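Local coordinates for probable sugar ABC transporter, sugar-binding protein (Streptococcus pneumoniae, PDB 2W7Y) that binds the blood group A-trisaccharide and, as the solute-binding component of a probable sugar ABC transporter, presumably delivers such glycans for uptake, at residues 40-45 / 75-80; 159-164 / 276-281; 340-345 / 354-359. All blocks are in the same frame, centred on the assembly; numbering follows the deposited sequence.

Contact 1: 40-45 / 75-80; sequences LEFYHG and VEFKPT. With FUC (alpha-L-fucopyranose), chain C.
Val75 opens the pairing with its CG1 branch against the backbone N and CB of Leu40, just ahead of two parallel beta strands 25° apart. Glu76 O then takes the amide of Leu40, 2.8 Å from Leu40 N. Phe77, with CG anti to the backbone N (chi1 -174°), turns to the face shared with Leu40 and Phe42: Leu40 CD2 lies 3.8 Å from Phe77 CD1, in the ring plane at its edge, and Phe42 CD2 lies 3.4 Å from Phe77 CZ. The two phenyl rings tilt modestly and are offset so far that they share little of their faces. Lys78 uses both backbone groups, N to Leu40 O and O to Phe42 N, the latter bond almost straight at 173°. Pro79 has no N-H to give; its CB fills in between the edges of the Phe42 and His44 rings. Thr80 N closes on Phe42 O at 2.6 Å, and its CB and CG2 lie alongside Tyr43 on the other face. Thr80 O takes the amide of His44, after which Gly45 O accepts a hydrogen bond from fucose O4. Strand 102-104 flanks 40-44 opposite 76-80, and helices 54-69 and 319-332 pack on the Phe42 and Phe77 face.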
loop_
_atom_site.group_PDB
_atom_site.type_symbol
_atom_site.label_atom_id
_atom_site.label_comp_id
_atom_site.label_asym_id
_atom_site.label_seq_id
_atom_site.Cartn_x
_atom_site.Cartn_y
_atom_site.Cartn_z
ATOM N N LEU A 40 -16.446 3.063 -22.302
ATOM C CA LEU A 40 -15.348 3.398 -21.400
ATOM C C LEU A 40 -14.959 2.162 -20.584
ATOM O O LEU A 40 -15.701 1.733 -19.690
ATOM C CB LEU A 40 -15.734 4.562 -20.480
ATOM C CG LEU A 40 -14.661 5.101 -19.526
ATOM C CD1 LEU A 40 -13.656 5.985 -20.256
ATOM C CD2 LEU A 40 -15.300 5.864 -18.386
ATOM N N GLU A 41 -13.793 1.599 -20.906
ATOM C CA GLU A 41 -13.292 0.389 -20.254
ATOM C C GLU A 41 -12.576 0.714 -18.939
ATOM O O GLU A 41 -11.617 1.488 -18.919
ATOM C CB GLU A 41 -12.380 -0.407 -21.210
ATOM C CG GLU A 41 -11.075 0.296 -21.609
ATOM C CD GLU A 41 -10.309 -0.390 -22.742
ATOM O OE1 GLU A 41 -9.169 0.047 -23.037
ATOM O OE2 GLU A 41 -10.842 -1.354 -23.338
ATOM N N PHE A 42 -13.055 0.126 -17.844
ATOM C CA PHE A 42 -12.471 0.367 -16.527
ATOM C C PHE A 42 -11.850 -0.898 -15.942
ATOM O O PHE A 42 -12.553 -1.853 -15.626
ATOM C CB PHE A 42 -13.503 0.998 -15.570
ATOM C CG PHE A 42 -13.119 0.926 -14.109
ATOM C CD1 PHE A 42 -11.941 1.521 -13.644
ATOM C CD2 PHE A 42 -13.935 0.265 -13.199
ATOM C CE1 PHE A 42 -11.578 1.451 -12.295
ATOM C CE2 PHE A 42 -13.586 0.192 -11.848
ATOM C CZ PHE A 42 -12.405 0.789 -11.394
ATOM N N TYR A 43 -10.527 -0.890 -15.800
ATOM C CA TYR A 43 -9.797 -2.037 -15.265
ATOM C C TYR A 43 -9.556 -1.917 -13.758
ATOM O O TYR A 43 -9.087 -0.884 -13.277
ATOM C CB TYR A 43 -8.478 -2.248 -16.029
ATOM C CG TYR A 43 -8.689 -2.534 -17.500
ATOM C CD1 TYR A 43 -8.663 -1.502 -18.439
ATOM C CD2 TYR A 43 -8.947 -3.831 -17.948
ATOM C CE1 TYR A 43 -8.877 -1.752 -19.787
ATOM C CE2 TYR A 43 -9.165 -4.092 -19.298
ATOM C CZ TYR A 43 -9.129 -3.049 -20.212
ATOM O OH TYR A 43 -9.340 -3.300 -21.553
ATOM N N HIS A 44 -9.889 -2.984 -13.032
ATOM C CA HIS A 44 -9.670 -3.084 -11.581
ATOM C C HIS A 44 -9.245 -4.505 -11.185
ATOM O O HIS A 44 -9.375 -5.435 -11.980
ATOM C CB HIS A 44 -10.929 -2.667 -10.819
ATOM C CG HIS A 44 -12.092 -3.588 -11.021
ATOM N ND1 HIS A 44 -13.008 -3.420 -12.038
ATOM C CD2 HIS A 44 -12.485 -4.690 -10.338
ATOM C CE1 HIS A 44 -13.916 -4.378 -11.973
ATOM N NE2 HIS A 44 -13.623 -5.162 -10.950
ATOM N N GLY A 45 -8.743 -4.669 -9.962
ATOM C CA GLY A 45 -8.290 -5.975 -9.484
ATOM C C GLY A 45 -9.224 -6.689 -8.516
ATOM O O GLY A 45 -8.815 -7.621 -7.823
ATOM N N VAL A 75 -22.276 7.192 -23.729
ATOM C CA VAL A 75 -21.084 6.392 -23.443
ATOM C C VAL A 75 -21.391 5.425 -22.302
ATOM O O VAL A 75 -21.877 5.840 -21.247
ATOM C CB VAL A 75 -19.859 7.278 -23.070
ATOM C CG1 VAL A 75 -18.611 6.420 -22.848
ATOM C CG2 VAL A 75 -19.594 8.331 -24.142
ATOM N N GLU A 76 -21.118 4.140 -22.515
ATOM C CA GLU A 76 -21.385 3.139 -21.484
ATOM C C GLU A 76 -20.134 2.757 -20.689
ATOM O O GLU A 76 -19.033 2.653 -21.233
ATOM C CB GLU A 76 -22.100 1.903 -22.054
ATOM C CG GLU A 76 -21.199 0.804 -22.604
ATOM C CD GLU A 76 -21.927 -0.523 -22.767
ATOM O OE1 GLU A 76 -23.030 -0.534 -23.359
ATOM O OE2 GLU A 76 -21.392 -1.557 -22.307
ATOM N N PHE A 77 -20.333 2.562 -19.393
ATOM C CA PHE A 77 -19.265 2.229 -18.469
ATOM C C PHE A 77 -19.112 0.713 -18.390
ATOM O O PHE A 77 -20.089 -0.010 -18.164
ATOM C CB PHE A 77 -19.578 2.825 -17.093
ATOM C CG PHE A 77 -18.468 2.676 -16.092
ATOM C CD1 PHE A 77 -17.331 3.476 -16.170
ATOM C CD2 PHE A 77 -18.565 1.747 -15.065
ATOM C CE1 PHE A 77 -16.307 3.344 -15.245
ATOM C CE2 PHE A 77 -17.540 1.613 -14.133
ATOM C CZ PHE A 77 -16.415 2.418 -14.227
ATOM N N LYS A 78 -17.884 0.239 -18.596
ATOM C CA LYS A 78 -17.597 -1.195 -18.592
ATOM C C LYS A 78 -16.469 -1.566 -17.620
ATOM O O LYS A 78 -15.290 -1.424 -17.950
ATOM C CB LYS A 78 -17.296 -1.697 -20.012
ATOM C CG LYS A 78 -17.057 -3.204 -20.124
ATOM C CD LYS A 78 -18.322 -4.000 -19.831
ATOM C CE LYS A 78 -18.043 -5.489 -19.737
ATOM N NZ LYS A 78 -19.296 -6.258 -19.481
ATOM N N PRO A 79 -16.835 -2.039 -16.413
ATOM C CA PRO A 79 -15.839 -2.543 -15.477
ATOM C C PRO A 79 -15.318 -3.919 -15.913
ATOM O O PRO A 79 -16.104 -4.818 -16.241
ATOM C CB PRO A 79 -16.604 -2.642 -14.149
ATOM C CG PRO A 79 -17.958 -2.023 -14.392
ATOM C CD PRO A 79 -18.198 -2.123 -15.860
ATOM N N THR A 80 -13.995 -4.056 -15.925
ATOM C CA THR A 80 -13.335 -5.294 -16.300
ATOM C C THR A 80 -12.431 -5.741 -15.155
ATOM O O THR A 80 -11.386 -5.128 -14.913
ATOM C CB THR A 80 -12.516 -5.132 -17.605
ATOM O OG1 THR A 80 -13.354 -4.588 -18.634
ATOM C CG2 THR A 80 -11.966 -6.471 -18.070
HETATM C C1 FUC C . -4.880 -5.182 -3.946
HETATM C C2 FUC C . -4.932 -6.708 -4.042
HETATM C C3 FUC C . -6.389 -7.169 -4.117
HETATM C C4 FUC C . -7.080 -6.518 -5.315
HETATM C C5 FUC C . -6.932 -4.996 -5.221
HETATM C C6 FUC C . -7.490 -4.273 -6.442
HETATM O O2 FUC C . -4.307 -7.272 -2.917
HETATM O O3 FUC C . -6.482 -8.577 -4.170
HETATM O O4 FUC C . -6.517 -6.992 -6.524
HETATM O O5 FUC C . -5.579 -4.602 -5.039
#

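Contact 2: 159-164 / 276-281; sequences MGLWYN and VFFNGV. With A2G (2-acetamido-2-deoxy-alpha-D-galactopyranose), chain B.
Trp162 and Phe277 form the hydrogen-bonded pair of a short antiparallel strand pairing, with Tyr163 and Val276 as the adjoining non-hydrogen-bonded pair; beyond it the chain at 278-281 leaves the sheet to reach the sugar. The backbones of Trp162 and Phe277 exchange two bonds, Trp162 N to Phe277 O at 2.8 Å and Phe277 N to Trp162 O at 2.7 Å. The indole adds a third bond further on: NE1 points at Gly280 O, 3.1 Å away and within the ring plane, although it approaches from above the carbonyl plane of Gly280. CG anti to the carbonyl carbon (chi1 -59°) lays the indole along the departing chain, with Phe277 O also at its edge. Leu161 fits between Val276 and Phe278, CG against Val276 CG2 and CD1 at the edge of the Phe278 ring, 3.7 Å from Phe278 CE1. Phe278 is the centre of an inverse gamma turn, which bends the chain just before Asn279. Farther along, a water accepts from Gly160 N and donates to Asn279 O, joining the backbones where direct pairing has ceased, and selenomethionine Met159 places CB 3.8 Å from Gly280 CA. Around this core, Phe269 meets the Phe277 ring, Phe201 meets Phe278 edge-to-face, and Ile370 touches the indole. These contacts are consistent with a well-placed Asn279 in the glycan pocket, where Glu205, Arg209 and Trp282 also bind the N-acetylgalactosamine: Asn279 ND2 donates to O6 of that sugar at 2.9 Å with an angle of 163°.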
loop_
_atom_site.group_PDB
_atom_site.type_symbol
_atom_site.label_atom_id
_atom_site.label_comp_id
_atom_site.label_asym_id
_atom_site.label_seq_id
_atom_site.Cartn_x
_atom_site.Cartn_y
_atom_site.Cartn_z
HETATM N N MSE A 159 -0.862 2.408 6.478
HETATM C CA MSE A 159 -0.241 1.139 6.849
HETATM C C MSE A 159 0.621 1.144 8.119
HETATM O O MSE A 159 1.666 1.800 8.180
HETATM C CB MSE A 159 0.555 0.590 5.661
HETATM C CG MSE A 159 1.505 -0.535 6.009
HETATM SE SE MSE A 159 2.055 -1.524 4.439
HETATM C CE MSE A 159 2.647 -0.060 3.321
ATOM N N GLY A 160 0.165 0.399 9.123
ATOM C CA GLY A 160 1.005 -0.000 10.246
ATOM C C GLY A 160 1.376 -1.460 10.061
ATOM O O GLY A 160 1.795 -1.872 8.977
ATOM N N LEU A 161 1.220 -2.254 11.113
ATOM C CA LEU A 161 1.438 -3.692 10.999
ATOM C C LEU A 161 0.460 -4.467 11.894
ATOM O O LEU A 161 -0.336 -3.858 12.620
ATOM C CB LEU A 161 2.925 -4.046 11.244
ATOM C CG LEU A 161 3.646 -4.345 12.577
ATOM C CD1 LEU A 161 5.083 -3.822 12.525
ATOM C CD2 LEU A 161 2.966 -3.813 13.812
ATOM N N TRP A 162 0.507 -5.796 11.819
ATOM C CA TRP A 162 -0.341 -6.644 12.653
ATOM C C TRP A 162 0.496 -7.663 13.409
ATOM O O TRP A 162 1.509 -8.139 12.900
ATOM C CB TRP A 162 -1.413 -7.343 11.816
ATOM C CG TRP A 162 -2.310 -6.386 11.078
ATOM C CD1 TRP A 162 -2.105 -5.865 9.831
ATOM C CD2 TRP A 162 -3.551 -5.839 11.543
ATOM N NE1 TRP A 162 -3.141 -5.031 9.490
ATOM C CE2 TRP A 162 -4.040 -4.992 10.522
ATOM C CE3 TRP A 162 -4.300 -5.985 12.721
ATOM C CZ2 TRP A 162 -5.246 -4.288 10.646
ATOM C CZ3 TRP A 162 -5.493 -5.284 12.845
ATOM C CH2 TRP A 162 -5.957 -4.448 11.810
ATOM N N TYR A 163 0.075 -7.991 14.627
ATOM C CA TYR A 163 0.801 -8.958 15.444
ATOM C C TYR A 163 -0.137 -9.853 16.249
ATOM O O TYR A 163 -1.257 -9.453 16.584
ATOM C CB TYR A 163 1.813 -8.254 16.356
ATOM C CG TYR A 163 1.228 -7.640 17.610
ATOM C CD1 TYR A 163 0.541 -6.427 17.560
ATOM C CD2 TYR A 163 1.377 -8.266 18.851
ATOM C CE1 TYR A 163 0.007 -5.856 18.710
ATOM C CE2 TYR A 163 0.846 -7.704 20.008
ATOM C CZ TYR A 163 0.161 -6.501 19.929
ATOM O OH TYR A 163 -0.362 -5.941 21.066
ATOM N N ASN A 164 0.328 -11.067 16.537
ATOM C CA ASN A 164 -0.411 -12.014 17.361
ATOM C C ASN A 164 -0.068 -11.819 18.835
ATOM O O ASN A 164 1.051 -12.116 19.265
ATOM C CB ASN A 164 -0.123 -13.454 16.918
ATOM C CG ASN A 164 -1.067 -14.471 17.547
ATOM O OD1 ASN A 164 -1.273 -14.487 18.760
ATOM N ND2 ASN A 164 -1.637 -15.334 16.718
ATOM N N VAL A 276 4.022 -11.791 13.266
ATOM C CA VAL A 276 3.762 -10.453 12.740
ATOM C C VAL A 276 3.459 -10.467 11.232
ATOM O O VAL A 276 3.932 -11.332 10.492
ATOM C CB VAL A 276 4.893 -9.439 13.138
ATOM C CG1 VAL A 276 6.247 -10.045 12.943
ATOM C CG2 VAL A 276 4.769 -8.114 12.376
ATOM N N PHE A 277 2.639 -9.507 10.808
ATOM C CA PHE A 277 2.155 -9.417 9.437
ATOM C C PHE A 277 2.201 -7.967 8.995
ATOM O O PHE A 277 1.454 -7.133 9.501
ATOM C CB PHE A 277 0.723 -9.967 9.362
ATOM C CG PHE A 277 0.131 -9.989 7.978
ATOM C CD1 PHE A 277 0.851 -10.484 6.894
ATOM C CD2 PHE A 277 -1.170 -9.552 7.770
ATOM C CE1 PHE A 277 0.290 -10.516 5.621
ATOM C CE2 PHE A 277 -1.743 -9.583 6.503
ATOM C CZ PHE A 277 -1.010 -10.064 5.424
ATOM N N PHE A 278 3.096 -7.668 8.060
ATOM C CA PHE A 278 3.246 -6.310 7.554
ATOM C C PHE A 278 2.248 -6.037 6.428
ATOM O O PHE A 278 2.530 -6.291 5.253
ATOM C CB PHE A 278 4.692 -6.048 7.094
ATOM C CG PHE A 278 5.737 -6.445 8.108
ATOM C CD1 PHE A 278 5.877 -5.740 9.298
ATOM C CD2 PHE A 278 6.578 -7.525 7.870
ATOM C CE1 PHE A 278 6.835 -6.105 10.244
ATOM C CE2 PHE A 278 7.542 -7.895 8.805
ATOM C CZ PHE A 278 7.668 -7.189 9.999
ATOM N N ASN A 279 1.069 -5.548 6.808
ATOM C CA ASN A 279 0.044 -5.138 5.849
ATOM C C ASN A 279 -0.752 -3.943 6.378
ATOM O O ASN A 279 -0.693 -3.632 7.568
ATOM C CB ASN A 279 -0.881 -6.306 5.489
ATOM C CG ASN A 279 -1.555 -6.129 4.133
ATOM O OD1 ASN A 279 -1.197 -5.235 3.362
ATOM N ND2 ASN A 279 -2.537 -6.978 3.840
ATOM N N GLY A 280 -1.480 -3.273 5.484
ATOM C CA GLY A 280 -2.200 -2.048 5.824
ATOM C C GLY A 280 -3.471 -2.237 6.627
ATOM O O GLY A 280 -3.840 -3.360 6.968
ATOM N N VAL A 281 -4.137 -1.123 6.922
ATOM C CA VAL A 281 -5.361 -1.119 7.729
ATOM C C VAL A 281 -6.503 -1.886 7.056
ATOM O O VAL A 281 -7.380 -2.429 7.730
ATOM C CB VAL A 281 -5.821 0.328 8.099
ATOM C CG1 VAL A 281 -4.759 1.041 8.925
ATOM C CG2 VAL A 281 -6.174 1.147 6.854
HETATM O O5 A2G B . -1.991 -4.683 -0.281
HETATM C C1 A2G B . -1.811 -3.660 -1.297
HETATM C C2 A2G B . -0.546 -3.992 -2.071
HETATM N N2 A2G B . -0.312 -3.028 -3.146
HETATM C C3 A2G B . -0.686 -5.380 -2.712
HETATM O O3 A2G B . 0.455 -5.668 -3.522
HETATM C C4 A2G B . -0.899 -6.447 -1.637
HETATM O O4 A2G B . 0.259 -6.543 -0.798
HETATM C C5 A2G B . -2.123 -6.061 -0.796
HETATM C C6 A2G B . -2.353 -7.035 0.357
HETATM O O6 A2G B . -3.428 -6.542 1.159
HETATM C C7 A2G B . 0.841 -2.382 -3.274
HETATM O O7 A2G B . 1.799 -2.498 -2.509
HETATM C C8 A2G B . 0.899 -1.438 -4.472
HETATM O O HOH W 1 -1.746 -1.608 9.045
#

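Contact 3: 340-345 / 354-359; sequences VIFEKV and VNVKEL
Phe342 is the bump in this small helix-to-helix packing, in which residues of helix 335-343 meet the first turn of helix 356-361 after a short connecting loop. Its CG stands anti to the backbone N (chi1 -177°), which carries the ring out from its own helix into a hollow formed by Val356 and Leu359. Val356 supplies one wall with both branches: CG2 sits over a face of the phenyl ring, 3.7 Å above its plane and displaced toward the rim, a CH-pi contact, whereas CG1 touches Phe342 CE1 at 3.6 Å. Val356 lies crosswise to the phenylalanine, and its backbone O comes 3.5 Å from Phe342 CZ. Leu359 supplies another wall, running antiparallel past Phe342, with CB 3.5 Å from Phe342 CE2. Val354 CG1 comes no nearer than 4.5 Å to Phe342 CB, at the base of the bump. No hydrogen bond crosses the interface, and apolar contact carries most of it. Thr368, Leu371 and Ile375 of helix 366-379 and Pro349 of the loop also touch Phe342, extending the mostly apolar surround. At the margin Glu343 lies across Leu359, its OE1 3.9 Å from Leu359 CG.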
loop_
_atom_site.group_PDB
_atom_site.type_symbol
_atom_site.label_atom_id
_atom_site.label_comp_id
_atom_site.label_asym_id
_atom_site.label_seq_id
_atom_site.Cartn_x
_atom_site.Cartn_y
_atom_site.Cartn_z
ATOM N N VAL A 340 -19.338 3.752 2.321
ATOM C CA VAL A 340 -19.286 2.332 1.966
ATOM C C VAL A 340 -17.839 1.835 1.981
ATOM O O VAL A 340 -17.573 0.721 2.430
ATOM C CB VAL A 340 -19.954 2.052 0.591
ATOM C CG1 VAL A 340 -19.859 0.575 0.227
ATOM C CG2 VAL A 340 -21.412 2.505 0.601
ATOM N N ILE A 341 -16.915 2.672 1.503
ATOM C CA ILE A 341 -15.480 2.364 1.537
ATOM C C ILE A 341 -14.993 2.085 2.962
ATOM O O ILE A 341 -14.185 1.193 3.163
ATOM C CB ILE A 341 -14.602 3.475 0.860
ATOM C CG1 ILE A 341 -14.901 3.602 -0.649
ATOM C CG2 ILE A 341 -13.111 3.235 1.111
ATOM C CD1 ILE A 341 -14.524 2.392 -1.516
ATOM N N PHE A 342 -15.495 2.830 3.944
ATOM C CA PHE A 342 -15.135 2.584 5.344
ATOM C C PHE A 342 -15.909 1.434 6.002
ATOM O O PHE A 342 -15.310 0.585 6.656
ATOM C CB PHE A 342 -15.248 3.866 6.186
ATOM C CG PHE A 342 -14.829 3.685 7.620
ATOM C CD1 PHE A 342 -13.495 3.469 7.948
ATOM C CD2 PHE A 342 -15.771 3.713 8.643
ATOM C CE1 PHE A 342 -13.108 3.285 9.268
ATOM C CE2 PHE A 342 -15.391 3.535 9.966
ATOM C CZ PHE A 342 -14.059 3.319 10.280
ATOM N N GLU A 343 -17.230 1.407 5.819
ATOM C CA GLU A 343 -18.109 0.485 6.558
ATOM C C GLU A 343 -18.217 -0.933 5.980
ATOM O O GLU A 343 -18.217 -1.906 6.733
ATOM C CB GLU A 343 -19.511 1.082 6.719
ATOM C CG GLU A 343 -19.580 2.325 7.598
ATOM C CD GLU A 343 -21.006 2.745 7.911
ATOM O OE1 GLU A 343 -21.245 3.237 9.035
ATOM O OE2 GLU A 343 -21.893 2.583 7.043
ATOM N N LYS A 344 -18.343 -1.042 4.658
ATOM C CA LYS A 344 -18.480 -2.340 3.988
ATOM C C LYS A 344 -17.126 -2.872 3.532
ATOM O O LYS A 344 -16.753 -4.005 3.844
ATOM C CB LYS A 344 -19.445 -2.244 2.803
ATOM C CG LYS A 344 -20.873 -2.656 3.114
ATOM C CD LYS A 344 -21.629 -1.582 3.877
ATOM C CE LYS A 344 -22.926 -2.127 4.454
ATOM N NZ LYS A 344 -22.683 -3.198 5.464
ATOM N N VAL A 345 -16.414 -2.050 2.769
ATOM C CA VAL A 345 -15.010 -2.277 2.480
ATOM C C VAL A 345 -14.311 -1.863 3.764
ATOM O O VAL A 345 -14.581 -0.791 4.296
ATOM C CB VAL A 345 -14.530 -1.381 1.309
ATOM C CG1 VAL A 345 -13.066 -1.647 0.980
ATOM C CG2 VAL A 345 -15.428 -1.558 0.082
ATOM N N VAL A 354 -15.690 11.965 5.704
ATOM C CA VAL A 354 -16.127 10.748 6.385
ATOM C C VAL A 354 -15.470 10.674 7.758
ATOM O O VAL A 354 -14.244 10.601 7.869
ATOM C CB VAL A 354 -15.803 9.475 5.564
ATOM C CG1 VAL A 354 -16.248 8.225 6.315
ATOM C CG2 VAL A 354 -16.470 9.533 4.208
ATOM N N ASN A 355 -16.299 10.709 8.799
ATOM C CA ASN A 355 -15.818 10.679 10.175
ATOM C C ASN A 355 -15.505 9.252 10.630
ATOM O O ASN A 355 -16.358 8.563 11.190
ATOM C CB ASN A 355 -16.824 11.355 11.114
ATOM C CG ASN A 355 -16.175 11.900 12.379
ATOM O OD1 ASN A 355 -15.040 11.558 12.717
ATOM N ND2 ASN A 355 -16.901 12.762 13.085
ATOM N N VAL A 356 -14.270 8.831 10.385
ATOM C CA VAL A 356 -13.798 7.477 10.691
ATOM C C VAL A 356 -13.911 7.114 12.178
ATOM O O VAL A 356 -14.296 5.991 12.514
ATOM C CB VAL A 356 -12.339 7.260 10.172
ATOM C CG1 VAL A 356 -11.644 6.116 10.900
ATOM C CG2 VAL A 356 -12.337 7.033 8.665
ATOM N N LYS A 357 -13.571 8.061 13.054
ATOM C CA LYS A 357 -13.621 7.840 14.502
ATOM C C LYS A 357 -15.045 7.688 15.002
ATOM O O LYS A 357 -15.351 6.742 15.728
ATOM C CB LYS A 357 -12.926 8.970 15.265
ATOM C CG LYS A 357 -11.474 8.686 15.612
ATOM C CD LYS A 357 -11.039 9.442 16.856
ATOM C CE LYS A 357 -11.568 8.782 18.126
ATOM N NZ LYS A 357 -11.133 9.486 19.356
ATOM N N GLU A 358 -15.906 8.631 14.614
ATOM C CA GLU A 358 -17.320 8.616 14.981
ATOM C C GLU A 358 -18.034 7.385 14.420
ATOM O O GLU A 358 -18.893 6.804 15.087
ATOM C CB GLU A 358 -18.001 9.906 14.515
ATOM C CG GLU A 358 -19.501 9.979 14.766
ATOM C CD GLU A 358 -20.007 11.410 14.835
ATOM O OE1 GLU A 358 -20.443 11.944 13.789
ATOM O OE2 GLU A 358 -19.959 12.003 15.936
ATOM N N LEU A 359 -17.677 6.995 13.198
ATOM C CA LEU A 359 -18.221 5.781 12.591
ATOM C C LEU A 359 -17.751 4.521 13.327
ATOM O O LEU A 359 -18.527 3.584 13.517
ATOM C CB LEU A 359 -17.896 5.721 11.093
ATOM C CG LEU A 359 -18.960 6.216 10.101
ATOM C CD1 LEU A 359 -19.668 7.508 10.539
ATOM C CD2 LEU A 359 -18.363 6.370 8.714
#

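Overall arrangement
Chemistry follows the secondary structure more than the burial across these three contacts. Contact 2 is buried and contact 1 partly so, whereas contact 3 lies at the surface; contacts 1 and 2 fall on opposite sides of the chain's centre, 32 Å apart between centres. Both are strand pairings in separate sheets, parallel in contact 1 and antiparallel in contact 2, and each extends into the glycan pocket at one end, to fucose and to N-acetylgalactosamine respectively. Contact 3 joins two helices mainly by apolar packing, with no hydrogen bond across it. Shared neighbours connect them: helix 54-69 borders contacts 1 and 3, while helix 366-379 borders contacts 2 and 3.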